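Local coordinates for protein N-glycosylase/DNA lyase (Methanocaldococcus jannaschii, PDB 3FHF) that belongs to the 8-oxoguanine DNA glycosylase family, mostly helical DNA-repair proteins of the helix-hairpin-helix superfamily, at residues 42-47 against 139-144. Sequence-based numbering, arbitrary orientation.
Sequences EEWFKE and SHFLRN
F141 reaches from helix 135-144 to helix 41-54 and meets its backbone edge-on: ring atom CE1 lies 3.4 Å from the carbonyl O of W44, and CD1 is 3.9 Å from the carbonyl C of E47. Its CG stands anti to the backbone N (chi1 168°), which carries the ring across. The axes of segments 42-47 and 139-144 approach to 10.3 Å and run roughly antiparallel (141°). A flat, apolar ring suits this place, since its weakly positive C-H rim can lie against carbonyl oxygen. The W44 side chain crosses that of F141 at about a right angle, CE3 lying obliquely 4.1 Å from CZ; tryptophan offers a broad apolar surface whose one N-H, W44 NE1, is satisfied by O of F36.

Polar groups take over beyond the ring. E47, bent at chi2, keeps OE1 4.0 Å from ND2 of N144, too far for a hydrogen bond. A water bridges instead, donating to E47 OE1 (2.9 Å) and N144 O (2.8 Å). OD1 of N144 takes NE (2.8 Å) and NH2 of R143 side-on, while ND2 gives to OXT of K214; together these fix the amide's rotation.

Helix 135-144, probably the second helix of the family's helix-hairpin-helix motif, thus packs on helix 41-54 through aromatics flanked by a carboxylate. E47 OE2 accepts from NE2 of Q66 and forms a salt bridge with NZ of K214, which probably balances its charge; its polar link to N144's backbone carbonyl runs through water.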
ATOM      1  N   GLU A  42      -7.049  -2.964  17.195  1.00 21.09           N
ATOM      2  CA  GLU A  42      -6.038  -4.011  17.156  1.00 20.90           C
ATOM      3  C   GLU A  42      -5.843  -4.530  15.734  1.00 20.92           C
ATOM      4  O   GLU A  42      -4.714  -4.735  15.292  1.00 19.71           O
ATOM      5  CB  GLU A  42      -6.436  -5.164  18.083  0.50 22.40           C
ATOM      6  CG  GLU A  42      -6.712  -4.739  19.522  0.50 24.47           C
ATOM      7  CD  GLU A  42      -7.910  -3.814  19.635  0.50 23.84           C
ATOM      8  OE1 GLU A  42      -8.993  -4.190  19.148  0.50 25.74           O
ATOM      9  OE2 GLU A  42      -7.774  -2.714  20.207  0.50 25.44           O
ATOM     10  N   GLU A  43      -6.950  -4.737  15.026  1.00 20.44           N
ATOM     11  CA  GLU A  43      -6.911  -5.227  13.651  1.00 22.31           C
ATOM     12  C   GLU A  43      -6.205  -4.228  12.743  1.00 18.80           C
ATOM     13  O   GLU A  43      -5.438  -4.610  11.863  1.00 18.49           O
ATOM     14  CB  GLU A  43      -8.334  -5.478  13.139  1.00 24.92           C
ATOM     15  CG  GLU A  43      -9.023  -6.663  13.797  1.00 29.56           C
ATOM     16  CD  GLU A  43      -8.374  -7.980  13.426  1.00 35.58           C
ATOM     17  OE1 GLU A  43      -8.476  -8.387  12.247  1.00 38.72           O
ATOM     18  OE2 GLU A  43      -7.751  -8.610  14.309  1.00 38.56           O
ATOM     19  N   TRP A  44      -6.479  -2.947  12.952  1.00 16.61           N
ATOM     20  CA  TRP A  44      -5.850  -1.902  12.159  1.00 15.02           C
ATOM     21  C   TRP A  44      -4.344  -1.848  12.432  1.00 16.46           C
ATOM     22  O   TRP A  44      -3.547  -1.672  11.506  1.00 15.27           O
ATOM     23  CB  TRP A  44      -6.479  -0.542  12.466  1.00 15.26           C
ATOM     24  CG  TRP A  44      -7.802  -0.295  11.805  1.00 12.56           C
ATOM     25  CD1 TRP A  44      -8.908  -1.098  11.841  1.00 14.12           C
ATOM     26  CD2 TRP A  44      -8.173   0.861  11.054  1.00 12.26           C
ATOM     27  NE1 TRP A  44      -9.946  -0.507  11.162  1.00 11.99           N
ATOM     28  CE2 TRP A  44      -9.522   0.696  10.669  1.00 13.02           C
ATOM     29  CE3 TRP A  44      -7.496   2.027  10.669  1.00 11.14           C
ATOM     30  CZ2 TRP A  44     -10.209   1.653   9.918  1.00 14.45           C
ATOM     31  CZ3 TRP A  44      -8.181   2.979   9.922  1.00 13.58           C
ATOM     32  CH2 TRP A  44      -9.528   2.783   9.556  1.00 14.86           C
ATOM     33  N   PHE A  45      -3.949  -2.004  13.696  1.00 16.17           N
ATOM     34  CA  PHE A  45      -2.526  -1.964  14.034  1.00 15.61           C
ATOM     35  C   PHE A  45      -1.761  -3.101  13.355  1.00 16.44           C
ATOM     36  O   PHE A  45      -0.591  -2.941  12.984  1.00 13.31           O
ATOM     37  CB  PHE A  45      -2.304  -2.054  15.547  1.00 16.33           C
ATOM     38  CG  PHE A  45      -0.872  -1.811  15.954  1.00 17.28           C
ATOM     39  CD1 PHE A  45      -0.320  -0.540  15.860  1.00 17.53           C
ATOM     40  CD2 PHE A  45      -0.059  -2.862  16.358  1.00 19.73           C
ATOM     41  CE1 PHE A  45       1.026  -0.315  16.157  1.00 19.78           C
ATOM     42  CE2 PHE A  45       1.293  -2.652  16.658  1.00 20.05           C
ATOM     43  CZ  PHE A  45       1.835  -1.375  16.556  1.00 21.07           C
ATOM     44  N   LYS A  46      -2.411  -4.258  13.216  1.00 16.19           N
ATOM     45  CA  LYS A  46      -1.780  -5.396  12.557  1.00 16.82           C
ATOM     46  C   LYS A  46      -1.535  -5.082  11.085  1.00 17.41           C
ATOM     47  O   LYS A  46      -0.542  -5.525  10.511  1.00 18.96           O
ATOM     48  CB  LYS A  46      -2.654  -6.655  12.647  1.00 19.54           C
ATOM     49  CG  LYS A  46      -2.433  -7.528  13.874  0.50 20.41           C
ATOM     50  CD  LYS A  46      -3.010  -6.907  15.126  0.50 23.48           C
ATOM     51  CE  LYS A  46      -3.189  -7.954  16.216  0.50 24.49           C
ATOM     52  NZ  LYS A  46      -3.872  -7.406  17.418  0.50 27.34           N
ATOM     53  N   GLU A  47      -2.451  -4.343  10.464  1.00 16.22           N
ATOM     54  CA  GLU A  47      -2.284  -3.985   9.056  1.00 18.39           C
ATOM     55  C   GLU A  47      -1.174  -2.960   8.907  1.00 17.21           C
ATOM     56  O   GLU A  47      -0.475  -2.932   7.893  1.00 17.50           O
ATOM     57  CB  GLU A  47      -3.574  -3.420   8.468  1.00 20.00           C
ATOM     58  CG  GLU A  47      -4.605  -4.474   8.170  1.00 28.85           C
ATOM     59  CD  GLU A  47      -4.100  -5.527   7.198  1.00 28.64           C
ATOM     60  OE1 GLU A  47      -3.797  -5.185   6.036  1.00 30.41           O
ATOM     61  OE2 GLU A  47      -4.007  -6.701   7.604  1.00 33.10           O
ATOM     62  N   SER A 139       0.393   5.266   2.398  1.00 13.21           N
ATOM     63  CA  SER A 139      -0.634   5.136   1.381  1.00 12.53           C
ATOM     64  C   SER A 139      -1.110   3.685   1.301  1.00 11.81           C
ATOM     65  O   SER A 139      -2.303   3.412   1.179  1.00 13.15           O
ATOM     66  CB  SER A 139      -0.073   5.565   0.021  1.00 13.17           C
ATOM     67  OG  SER A 139       0.454   6.881   0.090  1.00 14.86           O
ATOM     68  N   HIS A 140      -0.155   2.766   1.370  1.00 10.92           N
ATOM     69  CA  HIS A 140      -0.437   1.343   1.297  1.00 13.06           C
ATOM     70  C   HIS A 140      -1.366   0.970   2.458  1.00 12.80           C
ATOM     71  O   HIS A 140      -2.387   0.293   2.272  1.00 12.98           O
ATOM     72  CB  HIS A 140       0.885   0.571   1.375  1.00 13.71           C
ATOM     73  CG  HIS A 140       0.755  -0.893   1.092  1.00 18.44           C
ATOM     74  ND1 HIS A 140       1.787  -1.783   1.302  1.00 21.49           N
ATOM     75  CD2 HIS A 140      -0.275  -1.622   0.600  1.00 17.52           C
ATOM     76  CE1 HIS A 140       1.398  -2.996   0.950  1.00 20.56           C
ATOM     77  NE2 HIS A 140       0.152  -2.926   0.521  1.00 19.34           N
ATOM     78  N   PHE A 141      -1.014   1.442   3.651  1.00 10.62           N
ATOM     79  CA  PHE A 141      -1.796   1.180   4.855  1.00 12.54           C
ATOM     80  C   PHE A 141      -3.222   1.726   4.728  1.00 12.57           C
ATOM     81  O   PHE A 141      -4.190   1.011   4.963  1.00 11.78           O
ATOM     82  CB  PHE A 141      -1.101   1.809   6.070  1.00 11.94           C
ATOM     83  CG  PHE A 141      -1.952   1.836   7.315  1.00 10.49           C
ATOM     84  CD1 PHE A 141      -2.334   0.655   7.942  1.00 11.40           C
ATOM     85  CD2 PHE A 141      -2.389   3.042   7.840  1.00 11.22           C
ATOM     86  CE1 PHE A 141      -3.146   0.676   9.083  1.00 11.51           C
ATOM     87  CE2 PHE A 141      -3.207   3.079   8.990  1.00 11.85           C
ATOM     88  CZ  PHE A 141      -3.582   1.889   9.607  1.00 10.20           C
ATOM     89  N   LEU A 142      -3.345   2.993   4.345  1.00 13.20           N
ATOM     90  CA  LEU A 142      -4.656   3.609   4.202  1.00 13.19           C
ATOM     91  C   LEU A 142      -5.522   2.894   3.165  1.00 13.03           C
ATOM     92  O   LEU A 142      -6.737   2.730   3.356  1.00 13.37           O
ATOM     93  CB  LEU A 142      -4.498   5.089   3.859  1.00 13.08           C
ATOM     94  CG  LEU A 142      -3.898   5.921   5.005  1.00 14.45           C
ATOM     95  CD1 LEU A 142      -3.624   7.325   4.527  1.00 14.54           C
ATOM     96  CD2 LEU A 142      -4.861   5.944   6.201  1.00 12.90           C
ATOM     97  N   ARG A 143      -4.904   2.460   2.073  1.00 12.45           N
ATOM     98  CA  ARG A 143      -5.635   1.728   1.035  1.00 11.26           C
ATOM     99  C   ARG A 143      -6.143   0.410   1.644  1.00 11.39           C
ATOM    100  O   ARG A 143      -7.319   0.042   1.499  1.00  9.06           O
ATOM    101  CB  ARG A 143      -4.704   1.418  -0.152  1.00  7.42           C
ATOM    102  CG  ARG A 143      -5.403   0.983  -1.472  1.00  7.20           C
ATOM    103  CD  ARG A 143      -5.961  -0.442  -1.398  1.00 10.23           C
ATOM    104  NE  ARG A 143      -4.903  -1.430  -1.195  1.00 11.03           N
ATOM    105  CZ  ARG A 143      -4.103  -1.880  -2.159  1.00 13.17           C
ATOM    106  NH1 ARG A 143      -4.245  -1.437  -3.400  1.00  9.71           N
ATOM    107  NH2 ARG A 143      -3.153  -2.762  -1.880  1.00  9.58           N
ATOM    108  N   ASN A 144      -5.256  -0.291   2.344  1.00  9.99           N
ATOM    109  CA  ASN A 144      -5.608  -1.573   2.932  1.00  9.86           C
ATOM    110  C   ASN A 144      -6.671  -1.539   4.037  1.00 11.39           C
ATOM    111  O   ASN A 144      -7.251  -2.575   4.369  1.00 11.26           O
ATOM    112  CB  ASN A 144      -4.331  -2.295   3.391  1.00  9.86           C
ATOM    113  CG  ASN A 144      -3.566  -2.900   2.216  1.00 12.41           C
ATOM    114  OD1 ASN A 144      -3.819  -2.557   1.068  1.00 11.46           O
ATOM    115  ND2 ASN A 144      -2.638  -3.799   2.503  1.00 11.95           N
TER
HETATM  116  O   HOH W   1      -6.212  -5.179   4.361  1.00 15.15           O